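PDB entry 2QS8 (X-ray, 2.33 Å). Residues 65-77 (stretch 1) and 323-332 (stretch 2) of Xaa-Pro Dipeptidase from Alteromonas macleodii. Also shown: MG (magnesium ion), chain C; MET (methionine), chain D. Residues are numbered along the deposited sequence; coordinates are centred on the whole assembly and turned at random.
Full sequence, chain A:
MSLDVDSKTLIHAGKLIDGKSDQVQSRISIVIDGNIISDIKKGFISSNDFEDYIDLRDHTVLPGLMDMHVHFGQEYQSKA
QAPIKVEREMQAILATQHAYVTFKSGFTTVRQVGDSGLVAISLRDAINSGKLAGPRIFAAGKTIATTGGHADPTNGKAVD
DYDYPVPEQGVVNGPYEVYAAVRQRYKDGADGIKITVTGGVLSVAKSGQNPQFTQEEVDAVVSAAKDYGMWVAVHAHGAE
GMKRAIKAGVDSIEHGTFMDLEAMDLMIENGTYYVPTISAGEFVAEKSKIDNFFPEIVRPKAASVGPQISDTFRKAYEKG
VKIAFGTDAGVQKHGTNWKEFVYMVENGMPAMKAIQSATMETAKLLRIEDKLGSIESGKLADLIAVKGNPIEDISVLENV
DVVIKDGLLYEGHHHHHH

Stretch 1 65-77: LMDMHVHFGQEYQ
Stretch 2 323-332: IAFGTDAGVQ

Residues 65-77 begin in extended conformation, turn a corner at Met68 (phi/psi -77/2), and resume as a short strand at His69 (-153/90) and Val70 (-132/158). A type II beta turn from His71 to Gln74 follows, with Phe72 at -56/138 and Gly73 at 111/-9, closed by Gln74 N to His71 O at 3.3 Å. Residues 323-332 form no regular helix or strand; Asp328 (72/36) and Gly330 (135/-18) have positive phi.

The two stretches advance in the same order. Met68 lies beside Gly326 (CA-CA 4.6 Å), Val70 beside Ala329 (4.8 Å), Glu75 beside Gly330 (4.4 Å) and Tyr76 beside Val331 (4.8 Å). Met68 N donates to Phe325 O at 2.8 Å. Beyond the corner, His69 O accepts from Asp328 N at 2.7 Å and weakly from Ala329 N at 3.4 Å, while His71 N returns a bond to Ala329 O at 2.8 Å; Val70 and Ala329 thus form a single beta bridge. After the turn, Tyr76 N donates to Gly330 O at 3.0 Å and weakly to Val331 O at 3.3 Å. One water donates to Tyr76 O (3.0 Å) and Val331 O (2.6 Å), extending this link.

Gly330 packs tightly, its CA 3.3 Å from Gln74 O. A CB on Gly330 would sit 2.7 Å from His71 CB, a clash, and the backbone angles alone call for glycine.

Asp67 (chi1 t, chi2 -31°) braces both stretches. Asp67 OD2 accepts from Thr327 OG1 at 2.8 Å, with Thr327 in the p rotamer, and Asp67 OD1 accepts from Thr327 N at 3.1 Å and from His69 N, also at 3.1 Å, across the corner in its own stretch. Phe325 (t, chi2 91°) brings its ring edge to Asp67 CA, and its CD2 lies 3.2 Å from Met66 O.

His69 (t, chi2 124°) and His71 (m, chi2 -69°) both point toward the other stretch and bind the magnesium ion through NE2, at 2.4 and 2.2 Å respectively. Asp328 (t, chi2 2°) starts away, but its carboxylate comes back: OD1 is 3.2 Å from His69 NE2 and 3.2 Å from His71 NE2. With both nitrogens given to the metal, neither approach is a hydrogen bond. Asp328 OD2 accepts from N of the bound methionine at 3.0 Å.

Apolar contact is sparse: Met68 CG, in a selenomethionine with all three chi angles m, meets Ala324 CB at 4.0 Å, and Val70 CG1 (chi1 m) meets Ala329 CB at 4.2 Å.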

ATOM      1  N   LEU A  65      -6.579   4.448 -44.060  1.00 25.67           N
ATOM      2  CA  LEU A  65      -7.609   4.389 -43.026  1.00 26.03           C
ATOM      3  C   LEU A  65      -7.054   3.999 -41.643  1.00 24.01           C
ATOM      4  O   LEU A  65      -6.030   3.325 -41.543  1.00 23.46           O
ATOM      5  CB  LEU A  65      -8.703   3.405 -43.459  1.00 26.82           C
ATOM      6  CG  LEU A  65      -9.360   3.757 -44.805  1.00 27.98           C
ATOM      7  CD1 LEU A  65     -10.316   2.645 -45.214  1.00 27.12           C
ATOM      8  CD2 LEU A  65     -10.089   5.088 -44.698  1.00 23.69           C
HETATM    9  N   MSE A  66      -7.745   4.428 -40.592  1.00 23.67           N
HETATM   10  CA  MSE A  66      -7.330   4.138 -39.224  1.00 24.34           C
HETATM   11  C   MSE A  66      -8.422   3.501 -38.359  1.00 23.65           C
HETATM   12  O   MSE A  66      -9.587   3.882 -38.440  1.00 22.21           O
HETATM   13  CB  MSE A  66      -6.860   5.425 -38.555  1.00 21.49           C
HETATM   14  CG  MSE A  66      -5.638   6.014 -39.188  1.00 20.98           C
HETATM   15 SE   MSE A  66      -4.947   7.536 -38.147  1.00 25.80          SE
HETATM   16  CE  MSE A  66      -4.154   8.600 -39.589  1.00 19.73           C
ATOM     17  N   ASP A  67      -8.039   2.522 -37.545  1.00 23.08           N
ATOM     18  CA  ASP A  67      -8.976   1.837 -36.654  1.00 21.98           C
ATOM     19  C   ASP A  67      -8.457   2.062 -35.231  1.00 20.80           C
ATOM     20  O   ASP A  67      -7.402   1.570 -34.863  1.00 19.84           O
ATOM     21  CB  ASP A  67      -9.026   0.335 -36.984  1.00 22.88           C
ATOM     22  CG  ASP A  67     -10.200  -0.373 -36.326  1.00 24.13           C
ATOM     23  OD1 ASP A  67     -10.611   0.041 -35.223  1.00 23.82           O
ATOM     24  OD2 ASP A  67     -10.706  -1.358 -36.912  1.00 26.02           O
HETATM   25  N   MSE A  68      -9.203   2.831 -34.444  1.00 21.49           N
HETATM   26  CA  MSE A  68      -8.803   3.160 -33.074  1.00 20.44           C
HETATM   27  C   MSE A  68      -9.006   2.044 -32.040  1.00 23.14           C
HETATM   28  O   MSE A  68      -8.736   2.260 -30.857  1.00 22.57           O
HETATM   29  CB  MSE A  68      -9.584   4.380 -32.590  1.00 18.50           C
HETATM   30  CG  MSE A  68      -9.441   5.632 -33.430  1.00 17.13           C
HETATM   31 SE   MSE A  68      -7.566   6.151 -33.382  1.00 25.22          SE
HETATM   32  CE  MSE A  68      -7.300   6.760 -31.557  1.00 23.18           C
ATOM     33  N   HIS A  69      -9.488   0.876 -32.459  1.00 22.03           N
ATOM     34  CA  HIS A  69      -9.751  -0.182 -31.487  1.00 22.16           C
ATOM     35  C   HIS A  69      -9.658  -1.589 -32.066  1.00 20.96           C
ATOM     36  O   HIS A  69     -10.650  -2.145 -32.541  1.00 19.54           O
ATOM     37  CB  HIS A  69     -11.136   0.046 -30.875  1.00 22.33           C
ATOM     38  CG  HIS A  69     -11.383  -0.701 -29.599  1.00 25.96           C
ATOM     39  ND1 HIS A  69     -11.754  -0.069 -28.432  1.00 26.42           N
ATOM     40  CD2 HIS A  69     -11.366  -2.026 -29.321  1.00 25.72           C
ATOM     41  CE1 HIS A  69     -11.960  -0.974 -27.491  1.00 24.81           C
ATOM     42  NE2 HIS A  69     -11.732  -2.168 -28.006  1.00 26.11           N
ATOM     43  N   VAL A  70      -8.462  -2.162 -32.020  1.00 21.32           N
ATOM     44  CA  VAL A  70      -8.259  -3.508 -32.544  1.00 22.75           C
ATOM     45  C   VAL A  70      -7.488  -4.363 -31.541  1.00 23.16           C
ATOM     46  O   VAL A  70      -6.795  -3.834 -30.671  1.00 24.18           O
ATOM     47  CB  VAL A  70      -7.480  -3.497 -33.893  1.00 23.75           C
ATOM     48  CG1 VAL A  70      -8.263  -2.701 -34.944  1.00 22.50           C
ATOM     49  CG2 VAL A  70      -6.092  -2.918 -33.694  1.00 21.39           C
ATOM     50  N   HIS A  71      -7.626  -5.681 -31.666  1.00 21.90           N
ATOM     51  CA  HIS A  71      -6.942  -6.616 -30.779  1.00 22.42           C
ATOM     52  C   HIS A  71      -6.241  -7.717 -31.577  1.00 21.68           C
ATOM     53  O   HIS A  71      -6.634  -8.886 -31.513  1.00 22.02           O
ATOM     54  CB  HIS A  71      -7.936  -7.266 -29.804  1.00 20.13           C
ATOM     55  CG  HIS A  71      -8.622  -6.302 -28.893  1.00 23.04           C
ATOM     56  ND1 HIS A  71      -7.959  -5.623 -27.891  1.00 23.62           N
ATOM     57  CD2 HIS A  71      -9.917  -5.909 -28.821  1.00 22.33           C
ATOM     58  CE1 HIS A  71      -8.817  -4.859 -27.241  1.00 25.71           C
ATOM     59  NE2 HIS A  71     -10.011  -5.012 -27.785  1.00 25.68           N
ATOM     60  N   PHE A  72      -5.213  -7.355 -32.333  1.00 20.81           N
ATOM     61  CA  PHE A  72      -4.491  -8.356 -33.104  1.00 21.59           C
ATOM     62  C   PHE A  72      -4.020  -9.423 -32.122  1.00 23.27           C
ATOM     63  O   PHE A  72      -3.560  -9.099 -31.024  1.00 24.32           O
ATOM     64  CB  PHE A  72      -3.263  -7.757 -33.799  1.00 22.50           C
ATOM     65  CG  PHE A  72      -3.575  -6.679 -34.815  1.00 21.99           C
ATOM     66  CD1 PHE A  72      -4.757  -6.698 -35.550  1.00 22.60           C
ATOM     67  CD2 PHE A  72      -2.645  -5.684 -35.080  1.00 21.60           C
ATOM     68  CE1 PHE A  72      -5.000  -5.739 -36.540  1.00 22.34           C
ATOM     69  CE2 PHE A  72      -2.874  -4.723 -36.066  1.00 21.18           C
ATOM     70  CZ  PHE A  72      -4.053  -4.751 -36.797  1.00 22.98           C
ATOM     71  N   GLY A  73      -4.138 -10.689 -32.510  1.00 24.60           N
ATOM     72  CA  GLY A  73      -3.708 -11.768 -31.641  1.00 26.01           C
ATOM     73  C   GLY A  73      -4.855 -12.596 -31.104  1.00 27.47           C
ATOM     74  O   GLY A  73      -4.645 -13.637 -30.489  1.00 29.58           O
ATOM     75  N   GLN A  74      -6.078 -12.129 -31.328  1.00 26.59           N
ATOM     76  CA  GLN A  74      -7.247 -12.860 -30.874  1.00 27.16           C
ATOM     77  C   GLN A  74      -8.436 -12.634 -31.797  1.00 26.94           C
ATOM     78  O   GLN A  74      -8.488 -11.642 -32.529  1.00 24.97           O
ATOM     79  CB  GLN A  74      -7.606 -12.443 -29.445  1.00 27.66           C
ATOM     80  CG  GLN A  74      -8.205 -11.059 -29.327  1.00 28.36           C
ATOM     81  CD  GLN A  74      -8.157 -10.520 -27.906  1.00 29.94           C
ATOM     82  OE1 GLN A  74      -7.107 -10.091 -27.426  1.00 28.47           O
ATOM     83  NE2 GLN A  74      -9.296 -10.546 -27.223  1.00 28.46           N
ATOM     84  N   GLU A  75      -9.359 -13.589 -31.775  1.00 26.06           N
ATOM     85  CA  GLU A  75     -10.609 -13.557 -32.540  1.00 25.30           C
ATOM     86  C   GLU A  75     -11.573 -14.404 -31.733  1.00 23.76           C
ATOM     87  O   GLU A  75     -11.362 -15.608 -31.582  1.00 24.85           O
ATOM     88  CB  GLU A  75     -10.446 -14.164 -33.928  1.00 25.99           C
ATOM     89  CG  GLU A  75      -9.535 -13.372 -34.835  1.00 30.68           C
ATOM     90  CD  GLU A  75      -9.694 -13.748 -36.295  1.00 30.49           C
ATOM     91  OE1 GLU A  75      -9.704 -14.963 -36.589  1.00 29.83           O
ATOM     92  OE2 GLU A  75      -9.798 -12.825 -37.134  1.00 28.65           O
ATOM     93  N   TYR A  76     -12.623 -13.783 -31.215  1.00 23.69           N
ATOM     94  CA  TYR A  76     -13.580 -14.502 -30.384  1.00 27.01           C
ATOM     95  C   TYR A  76     -14.199 -15.729 -31.052  1.00 28.28           C
ATOM     96  O   TYR A  76     -14.763 -15.637 -32.141  1.00 29.21           O
ATOM     97  CB  TYR A  76     -14.711 -13.577 -29.917  1.00 27.51           C
ATOM     98  CG  TYR A  76     -15.361 -14.098 -28.664  1.00 29.25           C
ATOM     99  CD1 TYR A  76     -14.735 -13.949 -27.428  1.00 29.27           C
ATOM    100  CD2 TYR A  76     -16.532 -14.854 -28.723  1.00 31.41           C
ATOM    101  CE1 TYR A  76     -15.244 -14.546 -26.285  1.00 30.13           C
ATOM    102  CE2 TYR A  76     -17.054 -15.460 -27.582  1.00 30.79           C
ATOM    103  CZ  TYR A  76     -16.398 -15.305 -26.365  1.00 31.72           C
ATOM    104  OH  TYR A  76     -16.870 -15.935 -25.230  1.00 32.90           O
ATOM    105  N   GLN A  77     -14.083 -16.870 -30.385  1.00 27.80           N
ATOM    106  CA  GLN A  77     -14.642 -18.121 -30.884  1.00 27.88           C
ATOM    107  C   GLN A  77     -15.610 -18.674 -29.850  1.00 28.50           C
ATOM    108  O   GLN A  77     -15.438 -18.461 -28.646  1.00 28.01           O
ATOM    109  CB  GLN A  77     -13.534 -19.150 -31.132  1.00 29.65           C
ATOM    110  CG  GLN A  77     -12.618 -18.830 -32.301  1.00 31.56           C
ATOM    111  CD  GLN A  77     -11.510 -19.845 -32.470  1.00 34.54           C
ATOM    112  OE1 GLN A  77     -10.639 -19.976 -31.610  1.00 35.16           O
ATOM    113  NE2 GLN A  77     -11.535 -20.572 -33.581  1.00 36.71           N
ATOM    114  N   ILE A 323     -16.347  11.990 -32.879  1.00 28.25           N
ATOM    115  CA  ILE A 323     -16.303  10.573 -33.175  1.00 27.57           C
ATOM    116  C   ILE A 323     -15.107  10.164 -34.021  1.00 27.28           C
ATOM    117  O   ILE A 323     -14.783  10.809 -35.018  1.00 28.82           O
ATOM    118  CB  ILE A 323     -17.602  10.140 -33.903  1.00 28.11           C
ATOM    119  CG1 ILE A 323     -18.781  10.202 -32.924  1.00 29.63           C
ATOM    120  CG2 ILE A 323     -17.444   8.752 -34.497  1.00 27.89           C
ATOM    121  CD1 ILE A 323     -20.138   9.894 -33.541  1.00 30.66           C
ATOM    122  N   ALA A 324     -14.450   9.081 -33.603  1.00 26.94           N
ATOM    123  CA  ALA A 324     -13.303   8.537 -34.319  1.00 25.20           C
ATOM    124  C   ALA A 324     -13.586   7.057 -34.592  1.00 25.76           C
ATOM    125  O   ALA A 324     -14.139   6.355 -33.738  1.00 23.55           O
ATOM    126  CB  ALA A 324     -12.032   8.692 -33.491  1.00 24.15           C
ATOM    127  N   PHE A 325     -13.208   6.603 -35.784  1.00 24.87           N
ATOM    128  CA  PHE A 325     -13.417   5.224 -36.226  1.00 25.21           C
ATOM    129  C   PHE A 325     -12.770   4.135 -35.339  1.00 26.53           C
ATOM    130  O   PHE A 325     -11.564   4.167 -35.076  1.00 26.24           O
ATOM    131  CB  PHE A 325     -12.892   5.083 -37.656  1.00 24.33           C
ATOM    132  CG  PHE A 325     -13.302   3.814 -38.331  1.00 26.46           C
ATOM    133  CD1 PHE A 325     -14.474   3.761 -39.073  1.00 27.74           C
ATOM    134  CD2 PHE A 325     -12.505   2.680 -38.254  1.00 26.41           C
ATOM    135  CE1 PHE A 325     -14.841   2.603 -39.734  1.00 28.82           C
ATOM    136  CE2 PHE A 325     -12.865   1.521 -38.909  1.00 28.47           C
ATOM    137  CZ  PHE A 325     -14.037   1.480 -39.654  1.00 28.58           C
ATOM    138  N   GLY A 326     -13.584   3.171 -34.913  1.00 25.33           N
ATOM    139  CA  GLY A 326     -13.116   2.074 -34.080  1.00 25.29           C
ATOM    140  C   GLY A 326     -14.071   0.889 -34.151  1.00 23.54           C
ATOM    141  O   GLY A 326     -15.271   1.054 -33.956  1.00 22.05           O
ATOM    142  N   THR A 327     -13.543  -0.306 -34.374  1.00 22.18           N
ATOM    143  CA  THR A 327     -14.384  -1.493 -34.552  1.00 23.76           C
ATOM    144  C   THR A 327     -14.390  -2.589 -33.468  1.00 25.75           C
ATOM    145  O   THR A 327     -15.368  -3.321 -33.323  1.00 25.48           O
ATOM    146  CB  THR A 327     -14.008  -2.183 -35.870  1.00 21.86           C
ATOM    147  OG1 THR A 327     -12.728  -2.806 -35.719  1.00 19.42           O
ATOM    148  CG2 THR A 327     -13.897  -1.148 -36.999  1.00 18.53           C
ATOM    149  N   ASP A 328     -13.293  -2.696 -32.727  1.00 26.56           N
ATOM    150  CA  ASP A 328     -13.127  -3.724 -31.713  1.00 24.68           C
ATOM    151  C   ASP A 328     -12.932  -5.060 -32.439  1.00 25.43           C
ATOM    152  O   ASP A 328     -13.423  -6.113 -32.003  1.00 25.44           O
ATOM    153  CB  ASP A 328     -14.328  -3.798 -30.756  1.00 23.99           C
ATOM    154  CG  ASP A 328     -13.995  -4.520 -29.445  1.00 25.41           C
ATOM    155  OD1 ASP A 328     -12.833  -4.935 -29.245  1.00 23.80           O
ATOM    156  OD2 ASP A 328     -14.894  -4.668 -28.593  1.00 25.00           O
ATOM    157  N   ALA A 329     -12.230  -4.988 -33.565  1.00 22.79           N
ATOM    158  CA  ALA A 329     -11.887  -6.168 -34.350  1.00 22.50           C
ATOM    159  C   ALA A 329     -11.006  -7.027 -33.434  1.00 23.64           C
ATOM    160  O   ALA A 329     -10.022  -6.550 -32.871  1.00 22.18           O
ATOM    161  CB  ALA A 329     -11.117  -5.761 -35.596  1.00 21.36           C
ATOM    162  N   GLY A 330     -11.340  -8.284 -33.304  1.00 24.42           N
ATOM    163  CA  GLY A 330     -10.654  -9.201 -32.406  1.00 24.50           C
ATOM    164  C   GLY A 330     -11.783  -9.937 -31.701  1.00 24.53           C
ATOM    165  O   GLY A 330     -11.600 -10.992 -31.103  1.00 24.89           O
ATOM    166  N   VAL A 331     -12.940  -9.319 -31.802  1.00 23.95           N
ATOM    167  CA  VAL A 331     -14.189  -9.854 -31.425  1.00 24.32           C
ATOM    168  C   VAL A 331     -14.628 -10.508 -32.709  1.00 25.69           C
ATOM    169  O   VAL A 331     -14.588 -11.721 -32.853  1.00 26.14           O
ATOM    170  CB  VAL A 331     -15.183  -8.751 -30.969  1.00 23.84           C
ATOM    171  CG1 VAL A 331     -16.546  -9.351 -30.709  1.00 24.50           C
ATOM    172  CG2 VAL A 331     -14.647  -8.050 -29.728  1.00 21.89           C
ATOM    173  N   GLN A 332     -15.065  -9.687 -33.664  1.00 25.57           N
ATOM    174  CA  GLN A 332     -15.382 -10.203 -34.992  1.00 26.43           C
ATOM    175  C   GLN A 332     -14.066 -10.450 -35.695  1.00 26.48           C
ATOM    176  O   GLN A 332     -13.017 -10.023 -35.208  1.00 25.14           O
ATOM    177  CB  GLN A 332     -16.268  -9.221 -35.791  1.00 27.58           C
ATOM    178  CG  GLN A 332     -15.621  -7.877 -36.078  1.00 28.41           C
ATOM    179  CD  GLN A 332     -15.783  -6.881 -34.933  1.00 28.36           C
ATOM    180  OE1 GLN A 332     -16.600  -7.100 -34.034  1.00 29.92           O
ATOM    181  NE2 GLN A 332     -15.130  -5.741 -34.765  1.00 27.84           N
TER
HETATM  182 MG    MG C 500     -11.866  -4.303 -26.905  1.00 29.56          MG
HETATM  183  N   MET D 600     -15.208  -6.085 -25.997  1.00 39.57           N
HETATM  184  CA  MET D 600     -16.445  -5.413 -25.502  1.00 38.07           C
HETATM  185  C   MET D 600     -16.951  -6.037 -24.204  1.00 36.81           C
HETATM  186  O   MET D 600     -17.673  -5.339 -23.464  1.00 35.27           O
HETATM  187  CB  MET D 600     -17.542  -5.505 -26.561  1.00 41.37           C
HETATM  188  CG  MET D 600     -18.808  -4.793 -26.170  1.00 44.20           C
HETATM  189  SD  MET D 600     -19.945  -4.748 -27.511  1.00 50.81           S
HETATM  190  CE  MET D 600     -19.095  -3.628 -28.587  1.00 47.95           C
HETATM  191  OXT MET D 600     -16.623  -7.217 -23.953  1.00 34.66           O
HETATM  192  O   HOH W   1     -14.677 -13.769 -34.501  1.00 24.03           O